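Local coordinates for protein AA9 family lytic polysaccharide monooxygenase D (Myceliophthora thermophila, PDB 5UFV) that uses a copper ion and a reductant to cleave crystalline and amorphous polysaccharides such as cellulose oxidatively, yielding C1-oxidised products, at residues A[30-33]-A[34-37]; A[196-199]-A[200-203]. All coordinates share one frame; numbering follows the deposited sequence.

Contact 1 of 2, residues A[30-33]-A[34-37]; sequences WQWP and DYNP
W32 and Y35 set two aromatic rings side by side along a loop near the copper site, with the Y35 side chain about 7 Å from the copper ion, and an Asx turn running from D34 to N36 bends the loop. The ring planes differ by only 11°, yet the centroid of the six-membered ring of W32 is 5.8 Å from that of Y35, so there is very little overlap. The rings' nearest approach is oblique, W32 CZ3 to Y35 CE1 at 3.8 Å. The backbone oxygen of D34 reaches the edge of the indole, 3.4 Å from W32 CE3. Beyond it, D34 OD1 accepts from N36 N at 3.0 Å and 162°, the donor standing above the carboxylate plane. With chi1 at 54°, D34 CG lies between its own N and C, and the carboxylate can curl forward to N36. Replacing D34 by alanine removes the carboxylate, and N36 N is then likely to lose this acceptor, leaving the backbone after Y35 less fixed. W32 NE1 hydrogen-bonds to Q29 OE1, and the W32 side chain touches E171 of strand 167-177. Y35 meets F20 edge-to-face, while P37 packs on Q167 and the copper ligand Y169 of that strand.

Contact 2 of 2, residues A[196-199]-A[200-203]; sequences YCQQ and SDPN
D201 folds its side chain back over Q198, three residues earlier, and each of its atoms meets something there. CB of D201 lies 3.5 Å from Q198 O. One atom further out, CG stands about equally far from both polar backbone atoms of Q198, 3.6 Å from N and 3.5 Å from O. The carboxylate then divides its roles. OD1 rests against aliphatic carbon, 3.5 Å from Q198 CB, whereas OD2 accepts a hydrogen bond from Q198 N at 3.0 Å in an almost straight line (176°), from a donor well above the carboxylate plane. OD2 also passes 3.7 Å from C197 CA. The backbone path beneath is a type I beta turn from Q198 to D201, closed by D201 N donating to Q198 O at 3.1 Å and 166°. Q198 is therefore held through both its N and its O by the same aspartate, once through the side chain and once through the main chain. The torsion that permits this puts D201 CG beside its own N and anti to its C (chi1 -69°), turning the carboxylate back toward Q198 N. Q199, at a corner of the turn, has its amide engaged outside it: OE1 accepts from A41 N, and its side chain touches P166. Just before the turn, C197 SG lies over one face of the Y196 ring, offset toward its rim, while Y196 OH hydrogen-bonds to E156 OE2.

In the fold
Both contacts are local bends in loops, but they hold different regions of the chain: centres are 22 Å apart, nearest atoms about 10 Å, and they do not touch. Contact 1 is partly buried, in the loop that follows strand 12-15 and precedes helix 45-48 in sequence, and leans on strand 167-177, near the copper. Contact 2 lies at the surface in the loop after strand 190-191, where C197 is its buried member. Their chemistry follows: contact 1 pairs two near-parallel rings that barely overlap, with no hydrogen bond between its segments, whereas two hydrogen bonds carry contact 2. Each uses an aspartate carboxylate to accept a backbone N-H, forward along the chain in 34-37 and backward from 200-203.

Contact 1 of 2, residues A[30-33]-A[34-37]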
ATOM      1  N   TRP A  30      11.405   5.510   1.410  1.00 24.65           N
ATOM      2  CA  TRP A  30      12.352   4.493   1.843  1.00 24.41           C
ATOM      3  C   TRP A  30      12.834   3.727   0.627  1.00 24.62           C
ATOM      4  O   TRP A  30      12.145   3.648  -0.367  1.00 24.57           O
ATOM      5  CB  TRP A  30      11.686   3.546   2.842  1.00 24.07           C
ATOM      6  CG  TRP A  30      11.521   4.126   4.203  1.00 23.93           C
ATOM      7  CD1 TRP A  30      11.349   5.439   4.525  1.00 26.16           C
ATOM      8  CD2 TRP A  30      11.481   3.413   5.426  1.00 24.78           C
ATOM      9  NE1 TRP A  30      11.229   5.594   5.899  1.00 26.82           N
ATOM     10  CE2 TRP A  30      11.302   4.354   6.467  1.00 25.94           C
ATOM     11  CE3 TRP A  30      11.588   2.064   5.757  1.00 25.75           C
ATOM     12  CZ2 TRP A  30      11.242   3.991   7.782  1.00 26.01           C
ATOM     13  CZ3 TRP A  30      11.519   1.709   7.074  1.00 25.70           C
ATOM     14  CH2 TRP A  30      11.360   2.662   8.067  1.00 26.33           C
ATOM     15  N   GLN A  31      14.029   3.170   0.710  1.00 25.71           N
ATOM     16  CA  GLN A  31      14.683   2.603  -0.459  1.00 25.37           C
ATOM     17  C   GLN A  31      13.914   1.380  -0.902  1.00 25.93           C
ATOM     18  O   GLN A  31      13.254   0.724  -0.122  1.00 28.79           O
ATOM     19  CB  GLN A  31      16.136   2.191  -0.162  1.00 25.21           C
ATOM     20  CG  GLN A  31      17.039   3.258   0.452  1.00 25.20           C
ATOM     21  CD  GLN A  31      16.925   3.336   1.974  1.00 26.09           C
ATOM     22  OE1 GLN A  31      15.917   2.910   2.566  1.00 27.02           O
ATOM     23  NE2 GLN A  31      17.946   3.882   2.616  1.00 25.22           N
ATOM     24  N   TRP A  32      14.006   1.081  -2.177  1.00 25.20           N
ATOM     25  CA  TRP A  32      13.464  -0.146  -2.729  1.00 23.88           C
ATOM     26  C   TRP A  32      14.459  -0.553  -3.811  1.00 23.84           C
ATOM     27  O   TRP A  32      15.147   0.324  -4.349  1.00 23.40           O
ATOM     28  CB  TRP A  32      12.048   0.052  -3.256  1.00 22.84           C
ATOM     29  CG  TRP A  32      11.854   1.236  -4.144  1.00 22.27           C
ATOM     30  CD1 TRP A  32      11.570   2.494  -3.750  1.00 21.77           C
ATOM     31  CD2 TRP A  32      11.911   1.261  -5.578  1.00 21.28           C
ATOM     32  NE1 TRP A  32      11.445   3.312  -4.845  1.00 22.54           N
ATOM     33  CE2 TRP A  32      11.648   2.583  -5.981  1.00 20.75           C
ATOM     34  CE3 TRP A  32      12.165   0.293  -6.557  1.00 21.51           C
ATOM     35  CZ2 TRP A  32      11.612   2.982  -7.315  1.00 20.52           C
ATOM     36  CZ3 TRP A  32      12.143   0.693  -7.921  1.00 22.24           C
ATOM     37  CH2 TRP A  32      11.862   2.036  -8.273  1.00 21.35           C
ATOM     38  N   PRO A  33      14.606  -1.865  -4.060  1.00 24.31           N
ATOM     39  CA  PRO A  33      15.734  -2.345  -4.871  1.00 25.73           C
ATOM     40  C   PRO A  33      15.457  -2.377  -6.381  1.00 26.09           C
ATOM     41  O   PRO A  33      16.373  -2.192  -7.186  1.00 27.61           O
ATOM     42  CB  PRO A  33      15.953  -3.777  -4.342  1.00 25.73           C
ATOM     43  CG  PRO A  33      14.590  -4.246  -3.943  1.00 25.88           C
ATOM     44  CD  PRO A  33      13.806  -2.994  -3.526  1.00 25.65           C
ATOM     45  N   ASP A  34      14.208  -2.624  -6.754  1.00 25.54           N
ATOM     46  CA  ASP A  34      13.850  -2.854  -8.153  1.00 25.57           C
ATOM     47  C   ASP A  34      12.366  -3.186  -8.171  1.00 24.38           C
ATOM     48  O   ASP A  34      11.671  -2.969  -7.182  1.00 23.49           O
ATOM     49  CB  ASP A  34      14.718  -3.966  -8.771  1.00 27.52           C
ATOM     50  CG  ASP A  34      14.670  -5.281  -7.957  1.00 31.90           C
ATOM     51  OD1 ASP A  34      13.545  -5.662  -7.459  1.00 32.30           O
ATOM     52  OD2 ASP A  34      15.759  -5.917  -7.797  1.00 33.04           O
ATOM     53  N   TYR A  35      11.876  -3.707  -9.283  1.00 24.96           N
ATOM     54  CA  TYR A  35      10.453  -3.968  -9.450  1.00 25.89           C
ATOM     55  C   TYR A  35      10.009  -5.404  -9.163  1.00 26.23           C
ATOM     56  O   TYR A  35       8.866  -5.755  -9.440  1.00 28.03           O
ATOM     57  CB  TYR A  35      10.034  -3.651 -10.883  1.00 26.20           C
ATOM     58  CG  TYR A  35       9.911  -2.198 -11.292  1.00 25.80           C
ATOM     59  CD1 TYR A  35       9.900  -1.163 -10.371  1.00 26.00           C
ATOM     60  CD2 TYR A  35       9.750  -1.887 -12.646  1.00 25.66           C
ATOM     61  CE1 TYR A  35       9.772   0.157 -10.793  1.00 27.42           C
ATOM     62  CE2 TYR A  35       9.598  -0.600 -13.072  1.00 25.97           C
ATOM     63  CZ  TYR A  35       9.617   0.430 -12.164  1.00 27.06           C
ATOM     64  OH  TYR A  35       9.459   1.716 -12.639  1.00 28.29           O
ATOM     65  N   ASN A  36      10.879  -6.231  -8.617  1.00 27.66           N
ATOM     66  CA  ASN A  36      10.524  -7.633  -8.350  1.00 29.59           C
ATOM     67  C   ASN A  36       9.604  -7.756  -7.168  1.00 28.69           C
ATOM     68  O   ASN A  36       9.724  -7.025  -6.210  1.00 28.17           O
ATOM     69  CB  ASN A  36      11.751  -8.489  -8.047  1.00 31.28           C
ATOM     70  CG  ASN A  36      12.695  -8.602  -9.224  1.00 32.96           C
ATOM     71  OD1 ASN A  36      12.293  -8.522 -10.375  1.00 36.81           O
ATOM     72  ND2 ASN A  36      13.960  -8.796  -8.932  1.00 34.85           N
ATOM     73  N   PRO A  37       8.694  -8.713  -7.234  1.00 29.98           N
ATOM     74  CA  PRO A  37       7.759  -8.917  -6.145  1.00 29.90           C
ATOM     75  C   PRO A  37       8.410  -9.521  -4.901  1.00 29.83           C
ATOM     76  O   PRO A  37       9.444 -10.170  -4.992  1.00 28.56           O
ATOM     77  CB  PRO A  37       6.758  -9.910  -6.751  1.00 30.41           C
ATOM     78  CG  PRO A  37       7.581 -10.701  -7.727  1.00 30.50           C
ATOM     79  CD  PRO A  37       8.486  -9.676  -8.338  1.00 30.54           C
TER

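Contact 2 of 2, residues A[196-199]-A[200-203]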
ATOM      1  N   TYR A 196      -0.101  -9.329   9.042  1.00 35.29           N
ATOM      2  CA  TYR A 196      -1.530  -9.100   8.831  1.00 35.46           C
ATOM      3  C   TYR A 196      -2.250 -10.191   8.024  1.00 35.36           C
ATOM      4  O   TYR A 196      -3.492 -10.247   8.000  1.00 33.93           O
ATOM      5  CB  TYR A 196      -1.754  -7.727   8.180  1.00 34.53           C
ATOM      6  CG  TYR A 196      -1.438  -7.638   6.702  1.00 34.09           C
ATOM      7  CD1 TYR A 196      -2.414  -7.897   5.750  1.00 33.78           C
ATOM      8  CD2 TYR A 196      -0.174  -7.263   6.259  1.00 35.00           C
ATOM      9  CE1 TYR A 196      -2.140  -7.803   4.407  1.00 34.13           C
ATOM     10  CE2 TYR A 196       0.114  -7.162   4.907  1.00 34.92           C
ATOM     11  CZ  TYR A 196      -0.879  -7.433   3.978  1.00 35.38           C
ATOM     12  OH  TYR A 196      -0.619  -7.344   2.617  1.00 34.99           O
ATOM     13  N   CYS A 197      -1.478 -11.016   7.327  1.00 35.11           N
ATOM     14  CA  CYS A 197      -2.038 -12.128   6.584  1.00 37.75           C
ATOM     15  C   CYS A 197      -1.075 -13.278   6.676  1.00 38.28           C
ATOM     16  O   CYS A 197       0.091 -13.040   6.937  1.00 38.59           O
ATOM     17  CB  CYS A 197      -2.267 -11.754   5.117  1.00 37.45           C
ATOM     18  SG  CYS A 197      -0.787 -11.308   4.166  1.00 38.25           S
ATOM     19  N   GLN A 198      -1.570 -14.505   6.491  1.00 39.91           N
ATOM     20  CA  GLN A 198      -0.727 -15.703   6.362  1.00 42.72           C
ATOM     21  C   GLN A 198      -0.689 -16.150   4.917  1.00 39.59           C
ATOM     22  O   GLN A 198      -1.636 -15.946   4.181  1.00 38.03           O
ATOM     23  CB  GLN A 198      -1.253 -16.876   7.208  1.00 47.18           C
ATOM     24  CG  GLN A 198      -1.539 -16.534   8.659  1.00 50.20           C
ATOM     25  CD  GLN A 198      -0.277 -16.130   9.382  1.00 51.54           C
ATOM     26  OE1 GLN A 198       0.653 -16.927   9.510  1.00 55.71           O
ATOM     27  NE2 GLN A 198      -0.233 -14.887   9.853  1.00 49.41           N
ATOM     28  N   GLN A 199       0.399 -16.804   4.540  1.00 38.83           N
ATOM     29  CA  GLN A 199       0.584 -17.259   3.176  1.00 38.57           C
ATOM     30  C   GLN A 199      -0.594 -18.097   2.676  1.00 38.82           C
ATOM     31  O   GLN A 199      -0.976 -17.981   1.517  1.00 38.43           O
ATOM     32  CB  GLN A 199       1.881 -18.075   3.060  1.00 38.27           C
ATOM     33  CG  GLN A 199       2.337 -18.364   1.631  1.00 37.98           C
ATOM     34  CD  GLN A 199       2.756 -17.114   0.878  1.00 38.10           C
ATOM     35  OE1 GLN A 199       2.954 -16.056   1.463  1.00 38.54           O
ATOM     36  NE2 GLN A 199       2.884 -17.231  -0.430  1.00 38.25           N
ATOM     37  N   SER A 200      -1.153 -18.932   3.548  1.00 39.24           N
ATOM     38  CA  SER A 200      -2.173 -19.895   3.164  1.00 40.04           C
ATOM     39  C   SER A 200      -3.620 -19.378   3.328  1.00 40.84           C
ATOM     40  O   SER A 200      -4.563 -20.125   3.097  1.00 40.40           O
ATOM     41  CB  SER A 200      -1.987 -21.173   3.968  1.00 41.44           C
ATOM     42  OG  SER A 200      -2.377 -20.969   5.314  1.00 42.14           O
ATOM     43  N   ASP A 201      -3.806 -18.111   3.693  1.00 39.42           N
ATOM     44  CA  ASP A 201      -5.154 -17.562   3.767  1.00 39.75           C
ATOM     45  C   ASP A 201      -5.821 -17.601   2.383  1.00 41.16           C
ATOM     46  O   ASP A 201      -5.145 -17.467   1.359  1.00 40.91           O
ATOM     47  CB  ASP A 201      -5.147 -16.125   4.272  1.00 39.69           C
ATOM     48  CG  ASP A 201      -4.750 -15.999   5.749  1.00 41.23           C
ATOM     49  OD1 ASP A 201      -4.635 -17.021   6.466  1.00 42.56           O
ATOM     50  OD2 ASP A 201      -4.543 -14.834   6.194  1.00 41.74           O
ATOM     51  N   PRO A 202      -7.155 -17.770   2.348  1.00 42.38           N
ATOM     52  CA  PRO A 202      -7.893 -18.008   1.085  1.00 42.49           C
ATOM     53  C   PRO A 202      -8.100 -16.758   0.214  1.00 41.23           C
ATOM     54  O   PRO A 202      -8.619 -16.857  -0.902  1.00 42.04           O
ATOM     55  CB  PRO A 202      -9.258 -18.546   1.563  1.00 42.78           C
ATOM     56  CG  PRO A 202      -9.424 -18.039   2.962  1.00 42.74           C
ATOM     57  CD  PRO A 202      -8.051 -17.767   3.529  1.00 42.58           C
ATOM     58  N   ASN A 203      -7.748 -15.599   0.756  1.00 37.61           N
ATOM     59  CA  ASN A 203      -7.603 -14.411  -0.035  1.00 35.75           C
ATOM     60  C   ASN A 203      -6.118 -14.085  -0.327  1.00 34.68           C
ATOM     61  O   ASN A 203      -5.818 -13.005  -0.815  1.00 33.44           O
ATOM     62  CB  ASN A 203      -8.318 -13.231   0.641  1.00 34.93           C
ATOM     63  CG  ASN A 203      -7.855 -12.984   2.062  1.00 35.48           C
ATOM     64  OD1 ASN A 203      -6.976 -13.670   2.595  1.00 35.22           O
ATOM     65  ND2 ASN A 203      -8.470 -12.000   2.696  1.00 36.71           N
TER